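PDB 2WNY: conserved protein from Methanothermobacter thermautotrophicus, which is of unknown function but is associated with the exosome superoperon and, from its RNA-binding family, probably binds RNA. Local coordinates for residues I11-M16 and A37-E42; V26-R31 and K101-V106; M69-E74 and G105-V110; G78-L83 and E134-I139; I120-Y125 and E130-N135. The protein carries 1 engineered substitution. All coordinates share one frame; numbering follows the deposited sequence.

Interaction 1: residues I11-M16 and A37-E42; sequences ISYCLM and ATPERE. Engineered in segment 11-16: C14 (natural residue Arg).
Y13 and P39 meet where the central strand 8-17 faces the chain that leads into the edge strand 40-45, and three kinds of interaction can be separated. The first is apolar. The pyrrolidine of P39 comes to the rim of the phenol, with P39 CB near the ring plane and 3.7 Å from Y13 CE1; the two side chains cross at about a right angle. From another direction A37 brings its methyl to the same end of the ring, A37 CB lying 3.9 Å from Y13 CZ. The second kind is a close approach of the hydroxyl to the proline backbone. Y13 OH stands 3.2 Å from P39 CA, and P39 N, equally near, has no hydrogen to share, so no bond forms there. The third is a water bridge. A water in the plane of the phenol, at its edge, lies 3.1 Å from Y13 OH and accepts from the backbone T38 N at 3.2 Å. The torsion of Y13 explains the reach: with CG lodged between the backbone N and the carbonyl carbon (chi1 65°), the ring rises from the sheet to the loop A37-P39. L30 of helix 23-30 and I34 also touch the phenol, while P39 also rests on L55. Chemically, the contact joins a hydrophobic ring to a hydroxyl that needs a polar mate; the nitrogen of P39 has no hydrogen to give, and a water links the hydroxyl to the amide of T38, one residue earlier.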
# COMPACT_ATOMS: atom_id res chain seq x y z
N ILE A 11 0.99 2.87 -7.66
CA ILE A 11 0.95 1.99 -6.49
C ILE A 11 0.45 0.63 -6.95
O ILE A 11 -0.61 0.55 -7.61
CB ILE A 11 -0.05 2.49 -5.42
CG1 ILE A 11 0.25 3.93 -5.02
CG2 ILE A 11 0.00 1.57 -4.18
CD1 ILE A 11 -0.62 4.46 -3.89
N SER A 12 1.22 -0.41 -6.65
CA SER A 12 0.76 -1.78 -6.83
C SER A 12 0.20 -2.20 -5.47
O SER A 12 0.77 -1.83 -4.43
CB SER A 12 1.89 -2.71 -7.23
OG SER A 12 2.34 -2.45 -8.54
N TYR A 13 -0.90 -2.95 -5.47
CA TYR A 13 -1.45 -3.44 -4.20
C TYR A 13 -1.86 -4.89 -4.33
O TYR A 13 -2.19 -5.38 -5.43
CB TYR A 13 -2.60 -2.55 -3.69
CG TYR A 13 -3.81 -2.56 -4.59
CD1 TYR A 13 -4.77 -3.59 -4.51
CD2 TYR A 13 -4.00 -1.56 -5.53
CE1 TYR A 13 -5.87 -3.61 -5.35
CE2 TYR A 13 -5.09 -1.57 -6.36
CZ TYR A 13 -6.03 -2.60 -6.26
OH TYR A 13 -7.11 -2.61 -7.09
N CYS A 14 -1.78 -5.58 -3.19
CA CYS A 14 -2.13 -6.97 -3.10
C CYS A 14 -2.81 -7.21 -1.74
O CYS A 14 -2.33 -6.72 -0.72
CB CYS A 14 -0.83 -7.78 -3.21
SG CYS A 14 -1.10 -9.48 -3.27
N LEU A 15 -3.90 -7.97 -1.72
CA LEU A 15 -4.45 -8.48 -0.42
C LEU A 15 -5.23 -9.75 -0.67
O LEU A 15 -5.50 -10.09 -1.83
CB LEU A 15 -5.25 -7.43 0.38
CG LEU A 15 -6.63 -6.94 -0.05
CD1 LEU A 15 -7.25 -6.17 1.11
CD2 LEU A 15 -6.55 -6.09 -1.31
N MET A 16 -5.49 -10.48 0.40
CA MET A 16 -5.98 -11.83 0.27
C MET A 16 -7.35 -11.97 0.88
O MET A 16 -7.70 -11.26 1.83
CB MET A 16 -5.00 -12.81 0.92
CG MET A 16 -3.66 -12.17 1.18
SD MET A 16 -2.26 -13.20 0.82
CE MET A 16 -1.88 -12.55 -0.80
N ALA A 37 -10.47 1.62 -5.56
CA ALA A 37 -9.66 0.55 -6.13
C ALA A 37 -10.58 -0.55 -6.64
O ALA A 37 -11.57 -0.90 -6.00
CB ALA A 37 -8.65 -0.00 -5.10
N THR A 38 -10.29 -1.05 -7.83
CA THR A 38 -11.07 -2.15 -8.38
C THR A 38 -10.07 -3.24 -8.74
O THR A 38 -9.49 -3.22 -9.82
CB THR A 38 -11.90 -1.72 -9.60
OG1 THR A 38 -11.03 -1.18 -10.61
CG2 THR A 38 -12.94 -0.67 -9.21
N PRO A 39 -9.84 -4.16 -7.80
CA PRO A 39 -8.80 -5.17 -7.97
C PRO A 39 -9.18 -6.25 -8.96
O PRO A 39 -10.38 -6.53 -9.17
CB PRO A 39 -8.65 -5.77 -6.56
CG PRO A 39 -9.93 -5.46 -5.87
CD PRO A 39 -10.46 -4.21 -6.45
N GLU A 40 -8.17 -6.81 -9.60
CA GLU A 40 -8.34 -8.04 -10.37
C GLU A 40 -8.34 -9.17 -9.35
O GLU A 40 -7.74 -9.03 -8.28
CB GLU A 40 -7.20 -8.23 -11.38
CG GLU A 40 -7.63 -7.97 -12.81
CD GLU A 40 -6.60 -7.19 -13.59
OE1 GLU A 40 -6.01 -7.76 -14.53
OE2 GLU A 40 -6.38 -6.00 -13.24
N ARG A 41 -9.02 -10.25 -9.70
CA ARG A 41 -9.12 -11.41 -8.82
C ARG A 41 -8.27 -12.53 -9.38
O ARG A 41 -8.22 -12.73 -10.60
CB ARG A 41 -10.57 -11.89 -8.77
CG ARG A 41 -11.58 -10.80 -8.55
CD ARG A 41 -12.97 -11.36 -8.30
NE ARG A 41 -13.63 -10.53 -7.30
CZ ARG A 41 -13.81 -9.22 -7.44
NH1 ARG A 41 -13.39 -8.61 -8.54
NH2 ARG A 41 -14.40 -8.52 -6.49
N GLU A 42 -7.62 -13.27 -8.50
CA GLU A 42 -6.97 -14.50 -8.95
C GLU A 42 -6.94 -15.49 -7.81
O GLU A 42 -6.72 -15.11 -6.66
CB GLU A 42 -5.57 -14.21 -9.55
CG GLU A 42 -4.38 -14.57 -8.68
CD GLU A 42 -3.06 -14.09 -9.26
OE1 GLU A 42 -2.32 -13.37 -8.55
OE2 GLU A 42 -2.75 -14.44 -10.42
O HOH W 1 -7.42 -0.18 -8.95

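Interaction 2: residues V26-R31 and K101-V106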
# COMPACT_ATOMS: atom_id res chain seq x y z
N VAL A 26 -13.44 -7.26 2.77
CA VAL A 26 -12.04 -7.15 2.43
C VAL A 26 -11.83 -5.95 1.47
O VAL A 26 -10.89 -5.16 1.63
CB VAL A 26 -11.48 -8.47 1.85
CG1 VAL A 26 -10.00 -8.32 1.43
CG2 VAL A 26 -11.58 -9.61 2.92
N ILE A 27 -12.71 -5.83 0.48
CA ILE A 27 -12.63 -4.74 -0.49
C ILE A 27 -12.97 -3.42 0.21
O ILE A 27 -12.31 -2.41 -0.04
CB ILE A 27 -13.54 -4.99 -1.71
CG1 ILE A 27 -12.89 -6.02 -2.66
CG2 ILE A 27 -13.78 -3.71 -2.48
CD1 ILE A 27 -13.88 -6.67 -3.62
N GLU A 28 -13.96 -3.43 1.11
CA GLU A 28 -14.19 -2.21 1.92
C GLU A 28 -12.91 -1.77 2.65
O GLU A 28 -12.59 -0.58 2.67
CB GLU A 28 -15.33 -2.43 2.92
CG GLU A 28 -15.71 -1.18 3.72
CD GLU A 28 -16.70 -1.50 4.84
OE1 GLU A 28 -17.35 -2.56 4.78
OE2 GLU A 28 -16.81 -0.69 5.78
N ALA A 29 -12.19 -2.71 3.26
CA ALA A 29 -10.91 -2.41 3.90
C ALA A 29 -9.88 -1.82 2.91
O ALA A 29 -9.26 -0.80 3.17
CB ALA A 29 -10.34 -3.66 4.60
N LEU A 30 -9.72 -2.46 1.75
CA LEU A 30 -8.85 -1.89 0.71
C LEU A 30 -9.23 -0.47 0.34
O LEU A 30 -8.35 0.38 0.20
CB LEU A 30 -8.91 -2.76 -0.55
CG LEU A 30 -8.33 -2.16 -1.83
CD1 LEU A 30 -6.80 -2.02 -1.67
CD2 LEU A 30 -8.65 -3.07 -3.01
N ARG A 31 -10.53 -0.22 0.20
CA ARG A 31 -11.01 1.13 -0.17
C ARG A 31 -10.91 2.16 0.95
O ARG A 31 -11.18 3.34 0.73
CB ARG A 31 -12.43 1.06 -0.72
CG ARG A 31 -12.42 0.45 -2.11
CD ARG A 31 -13.79 0.29 -2.70
NE ARG A 31 -13.64 -0.37 -4.00
CZ ARG A 31 -14.61 -1.01 -4.64
NH1 ARG A 31 -15.83 -1.09 -4.12
NH2 ARG A 31 -14.35 -1.58 -5.81
N LYS A 101 -7.62 -3.40 10.83
CA LYS A 101 -7.56 -1.97 11.07
C LYS A 101 -8.02 -1.15 9.87
O LYS A 101 -8.81 -0.21 10.03
CB LYS A 101 -6.15 -1.56 11.52
CG LYS A 101 -5.78 -2.09 12.90
CD LYS A 101 -6.72 -1.62 14.02
CE LYS A 101 -6.25 -0.31 14.64
NZ LYS A 101 -7.09 0.08 15.84
N ALA A 102 -7.57 -1.51 8.67
CA ALA A 102 -8.07 -0.84 7.45
C ALA A 102 -9.60 -0.89 7.35
O ALA A 102 -10.23 0.08 6.96
CB ALA A 102 -7.42 -1.46 6.19
N LEU A 103 -10.21 -2.02 7.71
CA LEU A 103 -11.66 -2.11 7.64
C LEU A 103 -12.29 -1.09 8.59
O LEU A 103 -13.36 -0.53 8.30
CB LEU A 103 -12.14 -3.53 7.95
CG LEU A 103 -13.66 -3.70 8.01
CD1 LEU A 103 -14.26 -3.47 6.64
CD2 LEU A 103 -13.97 -5.10 8.51
N GLU A 104 -11.62 -0.82 9.71
CA GLU A 104 -12.11 0.20 10.64
C GLU A 104 -11.64 1.62 10.26
O GLU A 104 -11.87 2.55 11.01
CB GLU A 104 -11.72 -0.13 12.10
CG GLU A 104 -12.13 -1.51 12.58
CD GLU A 104 -13.64 -1.73 12.63
OE1 GLU A 104 -14.36 -0.80 13.07
OE2 GLU A 104 -14.11 -2.84 12.24
N GLY A 105 -10.99 1.77 9.11
CA GLY A 105 -10.56 3.09 8.62
C GLY A 105 -9.26 3.57 9.24
O GLY A 105 -8.99 4.77 9.27
N VAL A 106 -8.46 2.64 9.74
CA VAL A 106 -7.21 3.00 10.39
C VAL A 106 -6.06 2.41 9.57
O VAL A 106 -6.14 1.26 9.10
CB VAL A 106 -7.14 2.51 11.84
CG1 VAL A 106 -5.81 2.91 12.49
CG2 VAL A 106 -8.32 3.05 12.66
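A102 O is gripped by two donors: G105 N, 2.8 Å away, and the side-chain ND2 of N32, three residues after A29. The same alanine touches the helix of A29 with its methyl, A102 CB lying 3.6 Å from A29 O. This one carbonyl thus joins the end of its own helix to the stretch that follows A29. The backbones come together almost directly, A29 CA lying 3.8 Å from L103 CA. A29 CB sits against the backbone of the second helix, 3.5 Å from L103 N, and has L103 CB beside it at 3.8 Å. Further out, L103 swings CG to the side remote from its amide nitrogen (chi1 175°), which carries CD1 across to the extended side chain of E28. There the methyl comes across the acid chain at a slant, L103 CD1 being 3.6 Å from E28 CD, and no polar bond is made. V26 and L30, directed away from helix 99-103, pack on strand 8-17, so one helix face meets the sheet while another meets helix 99-103. The second helix ends immediately afterwards: V106 N returns to K101 O at 2.9 Å, and G105 adopts positive phi (82°). This pairing of bonds is the Schellman motif, here closing a short helix that an alanine contact holds tightly against its neighbour.

Interaction 3: residues M69-E74 and G105-V110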
# COMPACT_ATOMS: atom_id res chain seq x y z
N MET A 69 -1.72 10.16 -1.44
CA MET A 69 -0.60 10.91 -0.87
C MET A 69 -1.08 11.88 0.22
O MET A 69 -0.40 12.08 1.23
CB MET A 69 0.19 11.66 -1.94
CG MET A 69 1.14 10.76 -2.77
SD MET A 69 2.23 9.69 -1.78
CE MET A 69 3.19 11.00 -0.95
N GLU A 70 -2.26 12.46 0.02
CA GLU A 70 -2.88 13.31 1.03
C GLU A 70 -3.05 12.54 2.36
O GLU A 70 -2.65 13.01 3.41
CB GLU A 70 -4.25 13.77 0.55
CG GLU A 70 -4.27 14.99 -0.33
CD GLU A 70 -5.62 15.70 -0.23
OE1 GLU A 70 -6.67 15.01 -0.27
OE2 GLU A 70 -5.62 16.95 -0.10
N LYS A 71 -3.64 11.34 2.29
CA LYS A 71 -3.88 10.54 3.48
C LYS A 71 -2.56 9.97 4.03
O LYS A 71 -2.32 9.97 5.24
CB LYS A 71 -4.87 9.42 3.17
CG LYS A 71 -5.05 8.37 4.27
CD LYS A 71 -5.85 8.90 5.44
CE LYS A 71 -6.33 7.75 6.32
NZ LYS A 71 -7.49 8.19 7.13
N PHE A 72 -1.71 9.51 3.12
CA PHE A 72 -0.38 9.00 3.50
C PHE A 72 0.39 10.05 4.29
O PHE A 72 1.00 9.75 5.34
CB PHE A 72 0.37 8.56 2.23
CG PHE A 72 1.81 8.15 2.47
CD1 PHE A 72 2.14 6.82 2.65
CD2 PHE A 72 2.83 9.10 2.46
CE1 PHE A 72 3.47 6.43 2.86
CE2 PHE A 72 4.16 8.73 2.67
CZ PHE A 72 4.48 7.39 2.86
N THR A 73 0.36 11.29 3.80
CA THR A 73 1.01 12.42 4.49
C THR A 73 0.45 12.69 5.90
O THR A 73 1.22 12.93 6.83
CB THR A 73 0.99 13.72 3.63
OG1 THR A 73 1.58 13.45 2.36
CG2 THR A 73 1.77 14.85 4.30
N GLU A 74 -0.88 12.66 6.05
CA GLU A 74 -1.50 12.87 7.37
C GLU A 74 -1.07 11.76 8.33
O GLU A 74 -0.68 12.01 9.47
CB GLU A 74 -3.03 12.90 7.29
CG GLU A 74 -3.61 13.93 6.34
CD GLU A 74 -5.07 13.65 5.99
OE1 GLU A 74 -5.61 12.57 6.35
OE2 GLU A 74 -5.69 14.52 5.33
N GLY A 105 -10.99 1.77 9.11
CA GLY A 105 -10.56 3.09 8.62
C GLY A 105 -9.26 3.57 9.24
O GLY A 105 -8.99 4.77 9.27
N VAL A 106 -8.46 2.64 9.74
CA VAL A 106 -7.21 3.00 10.39
C VAL A 106 -6.06 2.41 9.57
O VAL A 106 -6.14 1.26 9.10
CB VAL A 106 -7.14 2.51 11.84
CG1 VAL A 106 -5.81 2.91 12.49
CG2 VAL A 106 -8.32 3.05 12.66
N TRP A 107 -5.00 3.19 9.40
CA TRP A 107 -3.81 2.72 8.71
C TRP A 107 -2.81 2.29 9.76
O TRP A 107 -2.23 3.13 10.47
CB TRP A 107 -3.22 3.81 7.84
CG TRP A 107 -3.94 4.09 6.56
CD1 TRP A 107 -5.27 3.88 6.28
CD2 TRP A 107 -3.36 4.70 5.39
NE1 TRP A 107 -5.55 4.31 4.99
CE2 TRP A 107 -4.40 4.82 4.43
CE3 TRP A 107 -2.07 5.15 5.07
CZ2 TRP A 107 -4.17 5.33 3.14
CZ3 TRP A 107 -1.85 5.67 3.79
CH2 TRP A 107 -2.90 5.78 2.86
N GLU A 108 -2.59 0.99 9.87
CA GLU A 108 -1.66 0.47 10.86
C GLU A 108 -0.56 -0.30 10.13
O GLU A 108 -0.82 -1.37 9.60
CB GLU A 108 -2.40 -0.41 11.88
CG GLU A 108 -1.54 -0.98 13.04
CD GLU A 108 -0.98 0.09 13.96
OE1 GLU A 108 -1.78 0.88 14.51
OE2 GLU A 108 0.25 0.14 14.14
N PRO A 109 0.67 0.24 10.12
CA PRO A 109 1.77 -0.47 9.47
C PRO A 109 2.08 -1.76 10.23
O PRO A 109 2.06 -1.79 11.46
CB PRO A 109 2.94 0.52 9.57
CG PRO A 109 2.59 1.43 10.72
CD PRO A 109 1.10 1.48 10.80
N VAL A 110 2.30 -2.83 9.48
CA VAL A 110 2.70 -4.10 10.08
C VAL A 110 3.88 -4.67 9.31
O VAL A 110 4.18 -4.21 8.20
CB VAL A 110 1.53 -5.12 10.11
CG1 VAL A 110 0.43 -4.69 11.10
CG2 VAL A 110 0.97 -5.35 8.71
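K71 is the first residue of the segment to touch W107, and it does so with its aliphatic chain. K71 CG lies over one face of the indole, 3.3 Å above the plane and offset toward the rim; the distance to W107 CZ2 is 3.4 Å. This is a CH-pi contact with the six-membered ring. A bend at chi2 (74°) carries the rest of the lysine obliquely over the indole, bringing K71 CE to 3.8 Å from W107 NE1. K71 NZ is 5.1 Å from the centroid of the five-membered ring of W107, so any cation-pi attraction is weak at most. F72 follows with its backbone as much as its side chain: W107 CZ3 approaches F72 CA to 3.7 Å, with F72 N and then F72 CB (4.0 Å) close behind. The phenyl ring then leads away from the tryptophan to L83, L93 and I136, deeper among the apolar residues. T73 turns from the contact and bonds back along the helix, its OG1 joining its own amide nitrogen at M69 O from the opposite face of that carbonyl. W107 is fixed from the other end as well, since its NE1 donates to N32 O and its ring meets that of F68. What results, with L97 of strand 92-98 also in touch, is a loop tryptophan wedged against a helix that covers the antiparallel sheet of an alpha+beta fold.

Interaction 4: residues G78-L83 and E134-I139; sequences GRMDEL and ENIRKI
M80 reaches R137 through two torsions: CG points away from the amide nitrogen (chi1 -177°), and a bend at chi2 (61°) folds the thioether over onto the helix. The motif is a short 3-10 turn, residues 80-82, laid against helix 129-139 with the methionine as its main contact. The side chains of M80 and R137 cross at about a right angle, M80 CG lying 3.7 Å from R137 CG. The sulfur goes further in, with M80 SD 3.8 Å from R137 CA and 3.9 Å from I136 CG2, so it rests on the helix backbone as well as on a branch of isoleucine. F87 and L140 also touch M80. Shortening M80 to an alanine would probably cost I136 CG2 and the stem of R137 the thioether that packs on them and open a gap between turn and helix. Each segment also carries a salt bridge of its own. R79 grips E82 side-on through NE and NH2, one nitrogen to each carboxylate oxygen. R137, bent at chi3 (55°), does the same one turn back along its helix: E134 OE2 is met by R137 NH2 at 2.9 Å, on the syn side of the carboxylate and nearly in the guanidinium plane.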
# COMPACT_ATOMS: atom_id res chain seq x y z
N GLY A 78 5.96 13.02 10.50
CA GLY A 78 6.80 12.78 11.67
C GLY A 78 7.02 11.33 12.06
O GLY A 78 7.48 11.03 13.16
N ARG A 79 6.70 10.41 11.15
CA ARG A 79 6.86 9.00 11.43
C ARG A 79 7.80 8.37 10.40
O ARG A 79 7.64 7.20 10.02
CB ARG A 79 5.49 8.31 11.43
CG ARG A 79 4.64 8.64 12.65
CD ARG A 79 3.24 8.09 12.53
NE ARG A 79 3.24 6.62 12.55
CZ ARG A 79 2.15 5.86 12.46
NH1 ARG A 79 0.95 6.42 12.32
NH2 ARG A 79 2.26 4.54 12.50
N MET A 80 8.77 9.15 9.94
CA MET A 80 9.62 8.69 8.84
C MET A 80 10.48 7.50 9.27
O MET A 80 10.69 6.57 8.48
CB MET A 80 10.48 9.83 8.28
CG MET A 80 11.36 9.45 7.08
SD MET A 80 10.46 8.88 5.62
CE MET A 80 11.82 8.23 4.65
N ASP A 81 10.92 7.50 10.52
CA ASP A 81 11.74 6.43 11.06
C ASP A 81 11.05 5.05 11.01
O ASP A 81 11.73 4.02 11.06
CB ASP A 81 12.20 6.78 12.48
CG ASP A 81 11.05 6.78 13.47
OD1 ASP A 81 9.90 7.06 13.09
OD2 ASP A 81 11.32 6.49 14.65
N GLU A 82 9.73 5.03 10.90
CA GLU A 82 8.96 3.79 10.74
C GLU A 82 8.95 3.29 9.29
O GLU A 82 8.51 2.18 9.02
CB GLU A 82 7.52 3.97 11.21
CG GLU A 82 7.35 4.13 12.72
CD GLU A 82 5.90 4.29 13.12
OE1 GLU A 82 5.10 3.35 12.88
OE2 GLU A 82 5.55 5.35 13.69
N LEU A 83 9.41 4.12 8.36
CA LEU A 83 9.31 3.79 6.93
C LEU A 83 10.67 3.61 6.28
O LEU A 83 10.78 2.93 5.26
CB LEU A 83 8.52 4.87 6.18
CG LEU A 83 7.06 5.15 6.60
CD1 LEU A 83 6.49 6.25 5.73
CD2 LEU A 83 6.17 3.89 6.52
N GLU A 134 14.91 10.37 0.83
CA GLU A 134 14.98 11.83 0.99
C GLU A 134 13.69 12.51 0.55
O GLU A 134 13.17 13.39 1.25
CB GLU A 134 16.19 12.42 0.24
CG GLU A 134 16.27 13.96 0.28
CD GLU A 134 16.31 14.55 1.70
OE1 GLU A 134 16.60 13.81 2.67
OE2 GLU A 134 16.07 15.77 1.84
N ASN A 135 13.15 12.07 -0.59
CA ASN A 135 11.94 12.65 -1.16
C ASN A 135 10.71 12.48 -0.28
O ASN A 135 9.92 13.41 -0.11
CB ASN A 135 11.67 12.08 -2.56
CG ASN A 135 12.61 12.64 -3.60
OD1 ASN A 135 13.35 13.58 -3.34
ND2 ASN A 135 12.57 12.05 -4.78
N ILE A 136 10.57 11.29 0.30
CA ILE A 136 9.45 11.01 1.18
C ILE A 136 9.61 11.74 2.53
O ILE A 136 8.64 12.29 3.07
CB ILE A 136 9.23 9.48 1.38
CG1 ILE A 136 8.90 8.78 0.04
CG2 ILE A 136 8.17 9.19 2.47
CD1 ILE A 136 7.55 9.18 -0.61
N ARG A 137 10.84 11.77 3.05
CA ARG A 137 11.11 12.44 4.32
C ARG A 137 10.74 13.93 4.23
O ARG A 137 10.14 14.50 5.16
CB ARG A 137 12.58 12.26 4.72
CG ARG A 137 12.91 12.72 6.16
CD ARG A 137 14.38 13.06 6.30
NE ARG A 137 14.78 14.07 5.31
CZ ARG A 137 14.58 15.38 5.42
NH1 ARG A 137 13.98 15.90 6.49
NH2 ARG A 137 14.98 16.19 4.45
N LYS A 138 11.11 14.55 3.11
CA LYS A 138 10.75 15.93 2.81
C LYS A 138 9.23 16.11 2.82
O LYS A 138 8.71 17.11 3.35
CB LYS A 138 11.33 16.35 1.45
CG LYS A 138 11.14 17.83 1.09
CD LYS A 138 11.89 18.75 2.06
CE LYS A 138 11.58 20.21 1.79
NZ LYS A 138 12.18 21.10 2.82
N ILE A 139 8.52 15.15 2.23
CA ILE A 139 7.06 15.20 2.17
C ILE A 139 6.45 15.02 3.57
O ILE A 139 5.47 15.70 3.90
CB ILE A 139 6.48 14.18 1.14
CG1 ILE A 139 6.84 14.63 -0.29
CG2 ILE A 139 4.97 14.03 1.30
CD1 ILE A 139 6.70 13.51 -1.38

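Interaction 5: residues I120-Y125 and E130-N135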
# COMPACT_ATOMS: atom_id res chain seq x y z
N ILE A 120 4.81 0.95 -3.46
CA ILE A 120 4.67 2.33 -3.90
C ILE A 120 5.91 2.80 -4.69
O ILE A 120 7.01 2.95 -4.12
CB ILE A 120 4.41 3.28 -2.70
CG1 ILE A 120 3.20 2.84 -1.88
CG2 ILE A 120 4.20 4.74 -3.21
CD1 ILE A 120 3.12 3.50 -0.47
N LYS A 121 5.74 3.04 -5.99
CA LYS A 121 6.83 3.57 -6.82
C LYS A 121 7.01 5.08 -6.59
O LYS A 121 6.29 5.91 -7.15
CB LYS A 121 6.63 3.25 -8.31
CG LYS A 121 7.90 3.49 -9.17
CD LYS A 121 7.69 3.04 -10.60
CE LYS A 121 8.87 3.42 -11.48
NZ LYS A 121 8.59 3.05 -12.89
N VAL A 122 8.01 5.40 -5.78
CA VAL A 122 8.28 6.77 -5.40
C VAL A 122 9.00 7.50 -6.53
O VAL A 122 9.94 6.96 -7.13
CB VAL A 122 9.11 6.81 -4.09
CG1 VAL A 122 9.53 8.25 -3.72
CG2 VAL A 122 8.32 6.14 -2.95
N GLU A 123 8.52 8.70 -6.84
CA GLU A 123 9.21 9.58 -7.77
C GLU A 123 10.61 9.83 -7.24
O GLU A 123 10.78 10.39 -6.14
CB GLU A 123 8.47 10.91 -7.94
CG GLU A 123 9.03 11.81 -9.02
CD GLU A 123 8.34 13.17 -9.05
OE1 GLU A 123 7.86 13.65 -7.99
OE2 GLU A 123 8.28 13.77 -10.14
N ALA A 124 11.61 9.37 -7.99
CA ALA A 124 12.99 9.44 -7.56
C ALA A 124 13.94 9.34 -8.75
O ALA A 124 13.87 8.41 -9.55
CB ALA A 124 13.28 8.35 -6.54
N TYR A 125 14.81 10.32 -8.88
CA TYR A 125 15.84 10.25 -9.90
C TYR A 125 17.15 10.76 -9.32
O TYR A 125 17.20 11.90 -8.84
CB TYR A 125 15.47 11.04 -11.15
CG TYR A 125 16.50 10.84 -12.24
CD1 TYR A 125 16.38 9.78 -13.15
CD2 TYR A 125 17.61 11.68 -12.35
CE1 TYR A 125 17.32 9.58 -14.14
CE2 TYR A 125 18.56 11.50 -13.34
CZ TYR A 125 18.41 10.45 -14.23
OH TYR A 125 19.36 10.28 -15.21
N GLU A 130 18.32 6.04 -1.50
CA GLU A 130 18.59 7.30 -0.80
C GLU A 130 17.75 8.46 -1.35
O GLU A 130 17.28 9.28 -0.58
CB GLU A 130 20.10 7.64 -0.80
CG GLU A 130 20.70 7.97 -2.17
CD GLU A 130 22.09 8.58 -2.10
OE1 GLU A 130 22.75 8.50 -1.03
OE2 GLU A 130 22.54 9.13 -3.13
N VAL A 131 17.59 8.50 -2.67
CA VAL A 131 16.81 9.54 -3.32
C VAL A 131 15.34 9.42 -2.91
O VAL A 131 14.71 10.41 -2.49
CB VAL A 131 16.96 9.46 -4.87
CG1 VAL A 131 16.24 10.62 -5.56
CG2 VAL A 131 18.44 9.44 -5.26
N ALA A 132 14.80 8.21 -2.98
CA ALA A 132 13.42 7.95 -2.62
C ALA A 132 13.15 8.30 -1.14
O ALA A 132 12.19 9.00 -0.83
CB ALA A 132 13.05 6.51 -2.91
N VAL A 133 14.04 7.84 -0.26
CA VAL A 133 13.98 8.14 1.17
C VAL A 133 13.95 9.66 1.41
O VAL A 133 13.06 10.17 2.10
CB VAL A 133 15.19 7.50 1.92
CG1 VAL A 133 15.37 8.10 3.31
CG2 VAL A 133 15.02 5.99 2.01
N GLU A 134 14.91 10.37 0.83
CA GLU A 134 14.98 11.83 0.99
C GLU A 134 13.69 12.51 0.55
O GLU A 134 13.17 13.39 1.25
CB GLU A 134 16.19 12.42 0.24
CG GLU A 134 16.27 13.96 0.28
CD GLU A 134 16.31 14.55 1.70
OE1 GLU A 134 16.60 13.81 2.67
OE2 GLU A 134 16.07 15.77 1.84
N ASN A 135 13.15 12.07 -0.59
CA ASN A 135 11.94 12.65 -1.16
C ASN A 135 10.71 12.48 -0.28
O ASN A 135 9.92 13.41 -0.11
CB ASN A 135 11.67 12.08 -2.56
CG ASN A 135 12.61 12.64 -3.60
OD1 ASN A 135 13.35 13.58 -3.34
ND2 ASN A 135 12.57 12.05 -4.78
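N135 reaches E123 with its amide, and the torsions decide how. CG lies opposite the carbonyl carbon and beside the backbone N (chi1 -74°), while a chi2 of only -9° turns the amide so that its plane nearly contains the acceptor. N135 ND2 then donates to E123 O at 2.8 Å, with a moderately bent N-H...O angle of 148°. The carboxylate of E123 leads elsewhere, accepting from M7 N. Replacing N135 by a leucine would remove that donor, and E123 O would probably lose its tie to the helix. The unit is a strand, a short connection and a helix folded back on it, strand 115-122 leading to helix 129-139, and small apolar groups fill the angle between them. V122 sets CG1 away from its amide nitrogen, where it meets the methyl of A132, CG1 to CB 4.0 Å. A124 has no torsion to adjust; its CB points at the helix and lies 3.9 Å from V131 CG1, with A132 CB at 4.1 Å. V131 has the same rotamer as V122, which lets CG1 serve a second neighbour as well: V131 CG1 rests on the backbone at Y125 N, 3.6 Å away.

In the fold
From the N terminus, strand 8-17 opens interaction 1, which closes when the chain returns at 37-42 after helix 23-30. Interaction 2 starts on that helix, so the two cross, and they touch where A37 O meets R31 NH2. Interaction 2 closes only at 101-106; interaction 3 opens within that span, on helix 62-76, and ends on an overlapping stretch, sharing G105 and V106. Interaction 4 opens at 78-83, crosses both interactions 2 and 3, and waits for the C-terminal helix; interaction 5 closes the short turn before it, sharing E134 and N135. Helices 23-30, 62-76 and 129-139 are thereby tied to the antiparallel sheet or its connections.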